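Local structure of D-lactate dehydrogenase (Fermentative) (Pseudomonas aeruginosa, 6ABJ) at residues R18-S23 against Q59-V64; T85-L90 against D329-W334; G164-G169 against A209-S214; I231-L236 against A256-E261. The protein catalyses the NADH-dependent interconversion of pyruvate and D-lactate as a tetrameric member of the D-isomer specific 2-hydroxyacid dehydrogenase family. All blocks are in the same frame, centred on the assembly; numbering follows the deposited sequence.

Contact 1 (R18-S23 against Q59-V64)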
loop_
_atom_site.group_PDB
_atom_site.type_symbol
_atom_site.label_atom_id
_atom_site.label_comp_id
_atom_site.label_asym_id
_atom_site.label_seq_id
_atom_site.Cartn_x
_atom_site.Cartn_y
_atom_site.Cartn_z
ATOM N N ARG B 18 29.208 21.604 -25.006
ATOM C CA ARG B 18 27.891 20.986 -24.977
ATOM C C ARG B 18 27.978 19.647 -24.223
ATOM O O ARG B 18 28.946 18.879 -24.417
ATOM C CB ARG B 18 27.319 20.779 -26.392
ATOM C CG ARG B 18 27.218 22.057 -27.228
ATOM C CD ARG B 18 26.299 21.883 -28.432
ATOM N NE ARG B 18 26.607 20.649 -29.182
ATOM C CZ ARG B 18 25.713 19.881 -29.808
ATOM N NH1 ARG B 18 24.428 20.169 -29.747
ATOM N NH2 ARG B 18 26.102 18.794 -30.477
ATOM N N ILE B 19 26.989 19.397 -23.355
ATOM C CA ILE B 19 26.990 18.168 -22.494
ATOM C C ILE B 19 25.642 17.497 -22.653
ATOM O O ILE B 19 24.603 18.153 -22.524
ATOM C CB ILE B 19 27.243 18.463 -20.989
ATOM C CG1 ILE B 19 28.555 19.225 -20.774
ATOM C CG2 ILE B 19 27.308 17.157 -20.184
ATOM C CD1 ILE B 19 28.638 19.989 -19.478
ATOM N N LEU B 20 25.674 16.231 -23.068
ATOM C CA LEU B 20 24.472 15.429 -23.181
ATOM C C LEU B 20 24.379 14.487 -21.967
ATOM O O LEU B 20 25.263 13.651 -21.753
ATOM C CB LEU B 20 24.435 14.623 -24.504
ATOM C CG LEU B 20 23.195 13.730 -24.706
ATOM C CD1 LEU B 20 21.897 14.539 -24.737
ATOM C CD2 LEU B 20 23.364 12.907 -25.982
ATOM N N PHE B 21 23.281 14.615 -21.204
ATOM C CA PHE B 21 22.993 13.733 -20.064
ATOM C C PHE B 21 22.027 12.605 -20.456
ATOM O O PHE B 21 20.968 12.901 -20.991
ATOM C CB PHE B 21 22.306 14.532 -18.958
ATOM C CG PHE B 21 23.167 15.614 -18.336
ATOM C CD1 PHE B 21 23.435 16.810 -19.020
ATOM C CD2 PHE B 21 23.675 15.447 -17.059
ATOM C CE1 PHE B 21 24.216 17.803 -18.429
ATOM C CE2 PHE B 21 24.423 16.433 -16.454
ATOM C CZ PHE B 21 24.719 17.614 -17.154
ATOM N N PHE B 22 22.443 11.350 -20.250
ATOM C CA PHE B 22 21.605 10.221 -20.470
ATOM C C PHE B 22 21.038 9.831 -19.079
ATOM O O PHE B 22 21.563 10.278 -18.050
ATOM C CB PHE B 22 22.359 9.034 -21.061
ATOM C CG PHE B 22 22.678 9.170 -22.496
ATOM C CD1 PHE B 22 21.783 8.741 -23.468
ATOM C CD2 PHE B 22 23.889 9.779 -22.897
ATOM C CE1 PHE B 22 22.072 8.887 -24.817
ATOM C CE2 PHE B 22 24.177 9.940 -24.253
ATOM C CZ PHE B 22 23.263 9.481 -25.217
ATOM N N SER B 23 19.927 9.096 -19.107
ATOM C CA SER B 23 19.189 8.621 -17.885
ATOM C C SER B 23 18.799 9.784 -16.956
ATOM O O SER B 23 18.866 9.688 -15.765
ATOM C CB SER B 23 19.997 7.548 -17.173
ATOM O OG SER B 23 20.199 6.382 -18.017
ATOM N N GLN B 59 25.929 12.057 -30.837
ATOM C CA GLN B 59 26.728 12.436 -31.993
ATOM C C GLN B 59 26.903 13.965 -32.002
ATOM O O GLN B 59 25.927 14.724 -31.948
ATOM C CB GLN B 59 26.103 11.967 -33.309
ATOM C CG GLN B 59 26.946 12.395 -34.525
ATOM C CD GLN B 59 27.006 11.378 -35.639
ATOM O OE1 GLN B 59 26.165 10.480 -35.747
ATOM N NE2 GLN B 59 28.016 11.520 -36.490
ATOM N N GLY B 60 28.159 14.385 -32.061
ATOM C CA GLY B 60 28.505 15.787 -32.118
ATOM C C GLY B 60 28.628 16.432 -30.755
ATOM O O GLY B 60 28.908 17.616 -30.676
ATOM N N PHE B 61 28.366 15.682 -29.679
ATOM C CA PHE B 61 28.471 16.219 -28.328
ATOM C C PHE B 61 29.824 15.856 -27.773
ATOM O O PHE B 61 30.253 14.669 -27.784
ATOM C CB PHE B 61 27.366 15.654 -27.389
ATOM C CG PHE B 61 26.011 16.273 -27.580
ATOM C CD1 PHE B 61 25.654 17.384 -26.829
ATOM C CD2 PHE B 61 25.096 15.757 -28.493
ATOM C CE1 PHE B 61 24.406 17.978 -26.955
ATOM C CE2 PHE B 61 23.832 16.332 -28.622
ATOM C CZ PHE B 61 23.493 17.451 -27.845
ATOM N N GLU B 62 30.501 16.876 -27.264
ATOM C CA GLU B 62 31.854 16.709 -26.794
ATOM C C GLU B 62 31.932 15.976 -25.485
ATOM O O GLU B 62 32.921 15.261 -25.197
ATOM C CB GLU B 62 32.500 18.073 -26.610
ATOM C CG GLU B 62 33.971 17.963 -26.854
ATOM C CD GLU B 62 34.644 19.281 -27.120
ATOM O OE1 GLU B 62 33.950 20.276 -27.459
ATOM O OE2 GLU B 62 35.871 19.288 -26.969
ATOM N N VAL B 63 30.873 16.164 -24.686
ATOM C CA VAL B 63 30.842 15.558 -23.367
ATOM C C VAL B 63 29.519 14.863 -23.168
ATOM O O VAL B 63 28.467 15.394 -23.565
ATOM C CB VAL B 63 31.054 16.581 -22.244
ATOM C CG1 VAL B 63 31.002 15.882 -20.870
ATOM C CG2 VAL B 63 32.388 17.290 -22.450
ATOM N N VAL B 64 29.605 13.648 -22.641
ATOM C CA VAL B 64 28.392 12.895 -22.276
ATOM C C VAL B 64 28.453 12.630 -20.796
ATOM O O VAL B 64 29.510 12.263 -20.254
ATOM C CB VAL B 64 28.142 11.630 -23.149
ATOM C CG1 VAL B 64 28.096 11.997 -24.622
ATOM C CG2 VAL B 64 29.158 10.546 -22.906
#

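Contact 2 (T85-L90 against D329-W334)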
loop_
_atom_site.group_PDB
_atom_site.type_symbol
_atom_site.label_atom_id
_atom_site.label_comp_id
_atom_site.label_asym_id
_atom_site.label_seq_id
_atom_site.Cartn_x
_atom_site.Cartn_y
_atom_site.Cartn_z
ATOM N N THR B 85 32.529 12.277 -29.411
ATOM C CA THR B 85 32.488 12.534 -27.983
ATOM C C THR B 85 33.884 12.426 -27.452
ATOM O O THR B 85 34.612 11.498 -27.819
ATOM C CB THR B 85 31.518 11.570 -27.282
ATOM O OG1 THR B 85 30.197 11.850 -27.746
ATOM C CG2 THR B 85 31.602 11.718 -25.793
ATOM N N ARG B 86 34.308 13.384 -26.628
ATOM C CA ARG B 86 35.716 13.408 -26.184
ATOM C C ARG B 86 35.899 13.191 -24.693
ATOM O O ARG B 86 37.002 12.913 -24.251
ATOM C CB ARG B 86 36.432 14.712 -26.613
ATOM C CG ARG B 86 36.583 14.927 -28.129
ATOM C CD ARG B 86 37.189 16.323 -28.416
ATOM N NE ARG B 86 38.497 16.532 -27.740
ATOM C CZ ARG B 86 38.913 17.683 -27.180
ATOM N NH1 ARG B 86 38.192 18.807 -27.234
ATOM N NH2 ARG B 86 40.083 17.717 -26.556
ATOM N N LEU B 87 34.807 13.234 -23.914
ATOM C CA LEU B 87 34.877 12.975 -22.488
ATOM C C LEU B 87 33.553 12.309 -21.994
ATOM O O LEU B 87 32.473 12.717 -22.393
ATOM C CB LEU B 87 35.118 14.276 -21.721
ATOM C CG LEU B 87 35.061 14.215 -20.195
ATOM C CD1 LEU B 87 36.239 13.526 -19.527
ATOM C CD2 LEU B 87 34.919 15.625 -19.681
ATOM N N VAL B 88 33.713 11.310 -21.129
ATOM C CA VAL B 88 32.600 10.698 -20.423
ATOM C C VAL B 88 32.693 11.154 -18.973
ATOM O O VAL B 88 33.654 10.849 -18.303
ATOM C CB VAL B 88 32.753 9.149 -20.450
ATOM C CG1 VAL B 88 31.657 8.471 -19.600
ATOM C CG2 VAL B 88 32.711 8.631 -21.881
ATOM N N ALA B 89 31.711 11.922 -18.516
ATOM C CA ALA B 89 31.658 12.398 -17.134
ATOM C C ALA B 89 30.585 11.569 -16.419
ATOM O O ALA B 89 29.404 11.631 -16.820
ATOM C CB ALA B 89 31.254 13.849 -17.063
ATOM N N LEU B 90 30.978 10.846 -15.365
ATOM C CA LEU B 90 30.004 10.019 -14.570
ATOM C C LEU B 90 29.556 10.879 -13.423
ATOM O O LEU B 90 30.387 11.368 -12.610
ATOM C CB LEU B 90 30.628 8.776 -14.023
ATOM C CG LEU B 90 31.480 7.947 -14.958
ATOM C CD1 LEU B 90 32.171 6.850 -14.201
ATOM C CD2 LEU B 90 30.615 7.386 -16.060
ATOM N N ASP B 329 32.911 20.970 -12.432
ATOM C CA ASP B 329 34.323 21.268 -12.207
ATOM C C ASP B 329 35.231 20.241 -12.869
ATOM O O ASP B 329 36.279 20.614 -13.427
ATOM C CB ASP B 329 34.667 21.412 -10.722
ATOM C CG ASP B 329 34.116 22.710 -10.100
ATOM O OD1 ASP B 329 33.675 23.640 -10.853
ATOM O OD2 ASP B 329 34.172 22.822 -8.848
ATOM N N ASN B 330 34.879 18.955 -12.794
ATOM C CA ASN B 330 35.676 17.919 -13.455
ATOM C C ASN B 330 35.768 18.182 -14.961
ATOM O O ASN B 330 36.801 17.928 -15.602
ATOM C CB ASN B 330 35.111 16.493 -13.256
ATOM C CG ASN B 330 35.286 15.967 -11.871
ATOM O OD1 ASN B 330 36.073 16.465 -11.061
ATOM N ND2 ASN B 330 34.521 14.889 -11.571
ATOM N N ILE B 331 34.674 18.679 -15.509
ATOM C CA ILE B 331 34.577 18.880 -16.945
ATOM C C ILE B 331 35.445 20.098 -17.343
ATOM O O ILE B 331 36.148 20.043 -18.380
ATOM C CB ILE B 331 33.097 19.035 -17.402
ATOM C CG1 ILE B 331 32.389 17.669 -17.389
ATOM C CG2 ILE B 331 33.005 19.563 -18.833
ATOM C CD1 ILE B 331 30.875 17.743 -17.479
ATOM N N ALA B 332 35.374 21.163 -16.533
ATOM C CA ALA B 332 36.180 22.406 -16.761
ATOM C C ALA B 332 37.666 22.058 -16.668
ATOM O O ALA B 332 38.493 22.519 -17.455
ATOM C CB ALA B 332 35.788 23.480 -15.745
ATOM N N ALA B 333 37.981 21.207 -15.706
ATOM C CA ALA B 333 39.344 20.747 -15.488
ATOM C C ALA B 333 39.870 19.918 -16.659
ATOM O O ALA B 333 41.006 20.149 -17.156
ATOM C CB ALA B 333 39.472 20.026 -14.166
ATOM N N TRP B 334 39.080 18.974 -17.151
ATOM C CA TRP B 334 39.516 18.211 -18.303
ATOM C C TRP B 334 39.845 19.146 -19.451
ATOM O O TRP B 334 40.885 19.005 -20.129
ATOM C CB TRP B 334 38.434 17.210 -18.740
ATOM C CG TRP B 334 38.584 16.690 -20.162
ATOM C CD1 TRP B 334 39.409 15.660 -20.608
ATOM C CD2 TRP B 334 37.901 17.176 -21.379
ATOM N NE1 TRP B 334 39.284 15.480 -21.963
ATOM C CE2 TRP B 334 38.398 16.352 -22.485
ATOM C CE3 TRP B 334 36.964 18.166 -21.647
ATOM C CZ2 TRP B 334 37.965 16.532 -23.787
ATOM C CZ3 TRP B 334 36.536 18.335 -22.967
ATOM C CH2 TRP B 334 37.025 17.537 -24.008
HETATM O O HOH W 1 31.837 13.593 -12.607
#

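Contact 3 (G164-G169 against A209-S214)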
loop_
_atom_site.group_PDB
_atom_site.type_symbol
_atom_site.label_atom_id
_atom_site.label_comp_id
_atom_site.label_asym_id
_atom_site.label_seq_id
_atom_site.Cartn_x
_atom_site.Cartn_y
_atom_site.Cartn_z
ATOM N N GLY B 164 27.527 -0.596 16.398
ATOM C CA GLY B 164 28.822 -0.965 15.856
ATOM C C GLY B 164 29.003 -0.430 14.459
ATOM O O GLY B 164 28.257 -0.759 13.518
ATOM N N VAL B 165 30.050 0.381 14.315
ATOM C CA VAL B 165 30.384 1.029 13.076
ATOM C C VAL B 165 31.552 0.337 12.442
ATOM O O VAL B 165 32.690 0.344 13.010
ATOM C CB VAL B 165 30.750 2.469 13.347
ATOM C CG1 VAL B 165 30.979 3.207 12.030
ATOM C CG2 VAL B 165 29.678 3.123 14.191
ATOM N N ILE B 166 31.302 -0.272 11.300
ATOM C CA ILE B 166 32.325 -0.954 10.585
ATOM C C ILE B 166 32.830 -0.023 9.472
ATOM O O ILE B 166 32.172 0.183 8.446
ATOM C CB ILE B 166 31.805 -2.281 10.033
ATOM C CG1 ILE B 166 31.456 -3.184 11.226
ATOM C CG2 ILE B 166 32.855 -3.010 9.165
ATOM C CD1 ILE B 166 30.795 -4.448 10.789
ATOM N N GLY B 167 34.022 0.540 9.716
ATOM C CA GLY B 167 34.621 1.510 8.762
ATOM C C GLY B 167 34.415 2.895 9.285
ATOM O O GLY B 167 33.287 3.397 9.345
ATOM N N THR B 168 35.502 3.528 9.700
ATOM C CA THR B 168 35.414 4.819 10.349
ATOM C C THR B 168 36.079 5.931 9.548
ATOM O O THR B 168 36.563 6.898 10.124
ATOM C CB THR B 168 35.929 4.790 11.798
ATOM O OG1 THR B 168 37.299 4.299 11.859
ATOM C CG2 THR B 168 35.027 3.894 12.645
ATOM N N GLY B 169 35.979 5.800 8.234
ATOM C CA GLY B 169 36.124 6.897 7.311
ATOM C C GLY B 169 35.148 8.004 7.530
ATOM O O GLY B 169 34.445 8.072 8.526
ATOM N N ALA B 209 34.159 -9.246 17.783
ATOM C CA ALA B 209 33.608 -8.792 19.022
ATOM C C ALA B 209 32.572 -7.681 18.796
ATOM O O ALA B 209 31.510 -7.691 19.427
ATOM C CB ALA B 209 34.710 -8.303 19.891
ATOM N N LEU B 210 32.841 -6.784 17.839
ATOM C CA LEU B 210 31.831 -5.825 17.411
ATOM C C LEU B 210 30.530 -6.512 17.006
ATOM O O LEU B 210 29.436 -6.107 17.442
ATOM C CB LEU B 210 32.346 -4.950 16.287
ATOM C CG LEU B 210 31.417 -3.832 15.830
ATOM C CD1 LEU B 210 32.288 -2.675 15.282
ATOM C CD2 LEU B 210 30.506 -4.336 14.767
ATOM N N LEU B 211 30.630 -7.548 16.201
ATOM C CA LEU B 211 29.476 -8.222 15.684
ATOM C C LEU B 211 28.717 -8.915 16.836
ATOM O O LEU B 211 27.452 -8.851 16.935
ATOM C CB LEU B 211 29.886 -9.157 14.595
ATOM C CG LEU B 211 30.316 -8.528 13.241
ATOM C CD1 LEU B 211 30.850 -9.592 12.302
ATOM C CD2 LEU B 211 29.232 -7.785 12.551
ATOM N N ALA B 212 29.443 -9.557 17.713
ATOM C CA ALA B 212 28.744 -10.243 18.845
ATOM C C ALA B 212 28.113 -9.241 19.866
ATOM O O ALA B 212 27.111 -9.562 20.467
ATOM C CB ALA B 212 29.716 -11.135 19.550
ATOM N N GLU B 213 28.614 -8.019 19.979
ATOM C CA GLU B 213 28.190 -7.131 21.023
ATOM C C GLU B 213 27.149 -6.125 20.584
ATOM O O GLU B 213 26.470 -5.554 21.429
ATOM C CB GLU B 213 29.395 -6.365 21.605
ATOM C CG GLU B 213 30.391 -7.273 22.388
ATOM C CD GLU B 213 31.632 -6.639 22.922
ATOM O OE1 GLU B 213 31.575 -5.467 23.189
ATOM O OE2 GLU B 213 32.656 -7.372 23.156
ATOM N N SER B 214 27.033 -5.875 19.288
ATOM C CA SER B 214 26.276 -4.749 18.814
ATOM C C SER B 214 24.755 -5.057 18.681
ATOM O O SER B 214 24.392 -6.102 18.180
ATOM C CB SER B 214 26.819 -4.352 17.450
ATOM O OG SER B 214 28.095 -3.790 17.541
#

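Contact 4 (I231-L236 against A256-E261)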
loop_
_atom_site.group_PDB
_atom_site.type_symbol
_atom_site.label_atom_id
_atom_site.label_comp_id
_atom_site.label_asym_id
_atom_site.label_seq_id
_atom_site.Cartn_x
_atom_site.Cartn_y
_atom_site.Cartn_z
ATOM N N ILE B 231 29.902 -9.409 5.290
ATOM C CA ILE B 231 28.798 -10.042 6.010
ATOM C C ILE B 231 28.261 -11.220 5.189
ATOM O O ILE B 231 27.530 -11.034 4.243
ATOM C CB ILE B 231 27.644 -9.066 6.289
ATOM C CG1 ILE B 231 28.131 -7.774 6.970
ATOM C CG2 ILE B 231 26.588 -9.748 7.126
ATOM C CD1 ILE B 231 28.836 -7.950 8.278
ATOM N N ASP B 232 28.685 -12.402 5.567
ATOM C CA ASP B 232 28.370 -13.615 4.861
ATOM C C ASP B 232 27.701 -14.435 5.908
ATOM O O ASP B 232 27.476 -13.942 6.985
ATOM C CB ASP B 232 29.656 -14.296 4.299
ATOM C CG ASP B 232 30.713 -14.588 5.374
ATOM O OD1 ASP B 232 30.404 -14.535 6.585
ATOM O OD2 ASP B 232 31.883 -14.914 4.977
ATOM N N ALA B 233 27.407 -15.686 5.639
ATOM C CA ALA B 233 26.657 -16.485 6.602
ATOM C C ALA B 233 27.324 -16.654 7.981
ATOM O O ALA B 233 26.642 -16.821 9.021
ATOM C CB ALA B 233 26.365 -17.839 5.993
ATOM N N GLN B 234 28.651 -16.633 7.968
ATOM C CA GLN B 234 29.477 -16.779 9.158
ATOM C C GLN B 234 29.392 -15.516 9.979
ATOM O O GLN B 234 29.125 -15.543 11.121
ATOM C CB GLN B 234 30.946 -17.051 8.755
ATOM C CG GLN B 234 32.037 -16.587 9.725
ATOM C CD GLN B 234 33.335 -16.137 9.043
ATOM O OE1 GLN B 234 33.573 -16.441 7.891
ATOM N NE2 GLN B 234 34.178 -15.421 9.762
ATOM N N ARG B 235 29.638 -14.404 9.335
ATOM C CA ARG B 235 29.542 -13.140 10.031
ATOM C C ARG B 235 28.111 -12.934 10.572
ATOM O O ARG B 235 27.943 -12.443 11.688
ATOM C CB ARG B 235 29.927 -11.981 9.113
ATOM C CG ARG B 235 31.372 -11.559 9.272
ATOM C CD ARG B 235 32.295 -12.700 8.891
ATOM N NE ARG B 235 33.486 -12.206 8.214
ATOM C CZ ARG B 235 34.609 -11.864 8.835
ATOM N NH1 ARG B 235 34.703 -11.967 10.155
ATOM N NH2 ARG B 235 35.640 -11.417 8.131
ATOM N N LEU B 236 27.082 -13.302 9.800
ATOM C CA LEU B 236 25.685 -13.179 10.303
ATOM C C LEU B 236 25.477 -14.014 11.539
ATOM O O LEU B 236 24.761 -13.604 12.478
ATOM C CB LEU B 236 24.618 -13.580 9.266
ATOM C CG LEU B 236 24.502 -12.610 8.143
ATOM C CD1 LEU B 236 23.731 -13.231 7.023
ATOM C CD2 LEU B 236 23.872 -11.292 8.634
ATOM N N ALA B 256 23.842 -11.229 0.120
ATOM C CA ALA B 256 22.400 -11.063 0.308
ATOM C C ALA B 256 21.683 -12.359 0.465
ATOM O O ALA B 256 20.762 -12.514 1.276
ATOM C CB ALA B 256 21.832 -10.274 -0.855
ATOM N N ALA B 257 22.145 -13.362 -0.270
ATOM C CA ALA B 257 21.581 -14.664 -0.163
ATOM C C ALA B 257 21.584 -15.194 1.248
ATOM O O ALA B 257 20.660 -15.843 1.624
ATOM C CB ALA B 257 22.308 -15.648 -1.134
ATOM N N ALA B 258 22.664 -14.983 2.007
ATOM C CA ALA B 258 22.767 -15.443 3.423
ATOM C C ALA B 258 21.855 -14.667 4.429
ATOM O O ALA B 258 21.475 -15.150 5.489
ATOM C CB ALA B 258 24.224 -15.252 3.886
ATOM N N LEU B 259 21.484 -13.455 4.040
ATOM C CA LEU B 259 20.584 -12.639 4.874
ATOM C C LEU B 259 19.207 -13.276 5.004
ATOM O O LEU B 259 18.575 -13.157 6.025
ATOM C CB LEU B 259 20.450 -11.270 4.269
ATOM C CG LEU B 259 21.669 -10.339 4.168
ATOM C CD1 LEU B 259 21.357 -9.105 3.401
ATOM C CD2 LEU B 259 22.133 -9.981 5.521
ATOM N N ILE B 260 18.763 -13.976 3.973
ATOM C CA ILE B 260 17.448 -14.542 3.947
ATOM C C ILE B 260 17.235 -15.532 5.058
ATOM O O ILE B 260 16.231 -15.519 5.748
ATOM C CB ILE B 260 17.191 -15.198 2.588
ATOM C CG1 ILE B 260 17.018 -14.098 1.549
ATOM C CG2 ILE B 260 15.950 -16.052 2.586
ATOM C CD1 ILE B 260 17.050 -14.607 0.146
ATOM N N GLU B 261 18.112 -16.512 5.174
ATOM C CA GLU B 261 17.899 -17.535 6.161
ATOM C C GLU B 261 17.968 -16.961 7.573
ATOM O O GLU B 261 17.205 -17.396 8.431
ATOM C CB GLU B 261 18.871 -18.727 5.934
ATOM C CG GLU B 261 18.421 -19.577 4.730
ATOM C CD GLU B 261 16.935 -20.027 4.773
ATOM O OE1 GLU B 261 16.478 -20.602 5.798
ATOM O OE2 GLU B 261 16.195 -19.834 3.774
#

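Contact 1 (R18-S23 against Q59-V64)
Arg-18 spreads its guanidinium flat over one face of the Phe-61 ring, the two centres 3.8 Å apart and the planes 17° from parallel: a stacked cation-pi pair. The arginine chain bends at CD (chi3 -48°), which turns NE back toward the 59-64 segment. From there NH2 gives a straight bond of 3.0 Å to Gly-60 O; the oxygen lies in the guanidinium plane, whereas the nitrogen stands well above the carbonyl plane of Gly-60. The backbone O of Arg-18 receives a weak bond from Val-63 N at 3.3 Å. Ile-19 then lies beside Val-63, both pointing to the same face of the sheet, with Ile-19 CG1 3.9 Å from Val-63 CB; helix 317-335 packs on that face. Leu-20 N bonds to Val-63 O at 3.0 Å in regular parallel pairing. On the other face, Leu-20 CB sits over Phe-61, 3.8 Å from CD1, on the ring side opposite the arginine, so the aromatic ring is sandwiched between a charge and an aliphatic carbon. Phe-22 ends the contact, its CE2 only grazing Val-64 CG1 at 4.4 Å. The chemistry thus grades from a charged, partly exposed stack to buried hydrocarbon: hydrogen bonds set the strand register, and the ring and Gly-60 O together fix the plane of the guanidinium.

Contact 2 (T85-L90 against D329-W334)
Leu-87 and Trp-334 slide past each other in opposite directions, the leucine packed over one face of the indole. Leu-87 CB stands almost over the middle of the six-membered ring, 4.0 Å from its centroid, in a CH-pi contact. CG of Leu-87 is anti to the backbone N; from it CD2 lies 3.8 Å from Trp-334 CD2, at the ring fusion, and CD1 reaches the five-membered ring. Arg-86 meets the far end of the indole instead. Its CB touches Trp-334 CZ2 at 3.7 Å, and the bend at chi3 (57°) brings NE back toward Trp-334, where CH2 of the indole lies over the middle of one guanidinium face. The two planes are 51° apart, so this is an inclined contact and no flat stack. Arg-86 NH1 is also paired with Glu-62 OE2 in a salt bridge whose modelled length is doubtfully short. Deeper in, Ile-331 packs beside the leucine: its CG1 is 4.0 Å from Leu-87 CD2, and its CD1 is 3.9 Å from Ala-89 CB. Near Leu-90 a water bridges the two elements, donating to Leu-90 O at 2.7 Å and accepting from Asn-330 ND2 at 3.2 Å. The 329-334 part of helix 317-335 runs nearly antiparallel to strand 87-90, at 157°, across a five-stranded parallel sheet; Ile-331 also touches Val-63 on neighbouring strand 63-66, and Asn-330 touches Val-111 on strand 110-111.

Contact 3 (G164-G169 against A209-S214)
Leu-210 points from its helix straight onto the backbone of Gly-164, its CG 3.9 Å from Gly-164 CA; a CB on this glycine would run into Leu-210 CD2 and Ser-214 OG. CG is anti to the backbone N (chi1 -175°), which carries the branch toward the strand. There the methyls part: CD1 rests against Val-165 O at 3.8 Å, while CD2 packs on Ile-166 CG1 at 3.8 Å, the leucine and isoleucine chains crossing obliquely. Leu-211 crosses the same isoleucine at about a right angle, its CD2 lying 4.1 Å from Ile-166 CD1. Ser-214, the first residue past the helix, also points toward the glycine. Its OG comes 3.4 Å from Gly-164 CA without bonding to the strand; it donates to Leu-210 O at 2.7 Å. That carbonyl also accepts from Glu-213 N, 3.3 Å away, on the opposite face of its plane, so this oxygen is gripped from two sides. Beyond Ile-166 the chain enters a turn consistent with a Rossmann-type GxGxxG motif through Gly-167 and Gly-169, and Thr-168 N bonds to Asp-190, which binds NADH. In the seven-stranded parallel sheet, strand 162-166 lies between strands 185-189 and 216-219. The 209-213 part of helix 207-213 runs at 145° to strand residues 164-166, its Leu-211 also touching helix 233-238.

Contact 4 (I231-L236 against A256-E261)
Leu-236 and Ala-258 join two neighbouring helices of the Rossmann-type nucleotide-binding domain. Helix 233-238 lies in the crossover from strand 216-219 to strand 243-247, and helix 256-265 in the next, from strand 243-247 to strand 268-273. The tight part lies on the buried side. CG of Leu-236 is anti to its carbonyl carbon (chi1 -70°), toward the neighbouring helix; from it CD1 is 3.3 Å from Ala-258 O and 3.8 Å from Ala-258 CB, so one methyl touches both the backbone and the side chain of the alanine. Its other methyl, CD2, meets Leu-259 CD2 at 3.8 Å, the two leucines crossing at about a right angle. Leu-259 goes on to Leu-268 and Leu-271 of strand 268-273, which ties the leucine pair to the sheet beneath. Toward solvent only small groups meet, although the backbones are closest here: the CA atoms of Ala-233 and Ala-258 are 5.1 Å apart, the methyl of Ala-258 lies 3.7 Å from Ala-233 N, and the two CB atoms are 4.0 Å apart on the solvent side. Nothing polar bonds across this joint. Polar groups instead finish the start of helix 233-238, where Asp-232 is the N-cap. Its OD1 accepts a weak bond from Gln-234 N and a far better one from Arg-235 N, which arrives at 2.9 Å with an N-H...O angle of 178°, nearly in line with the C-O bond of the carboxylate.

The four contacts fall into two pairs on opposite sides of the chain centre, with centres about 38 to 43 Å apart between the pairs. Contacts 1 and 2 share the five-stranded sheet: strands 63-66 and 87-90 are neighbours, and the two contacts touch directly, Glu-62 also packing on Trp-334. Contacts 3 and 4 belong to the seven-stranded Rossmann sheet and touch where Leu-211 packs on Arg-235 and Ile-231. Contact 1 alone pairs strands by hydrogen bonds; contacts 2 and 3 lay a helix on a strand, and contact 4 joins two helices. Contact 3 is wholly buried and mostly aliphatic, with one serine hydroxyl. Contacts 1 and 2 each bring an arginine against an aromatic ring, flat in contact 1 and inclined in contact 2, whereas contact 4 ends outward in alanine methyls.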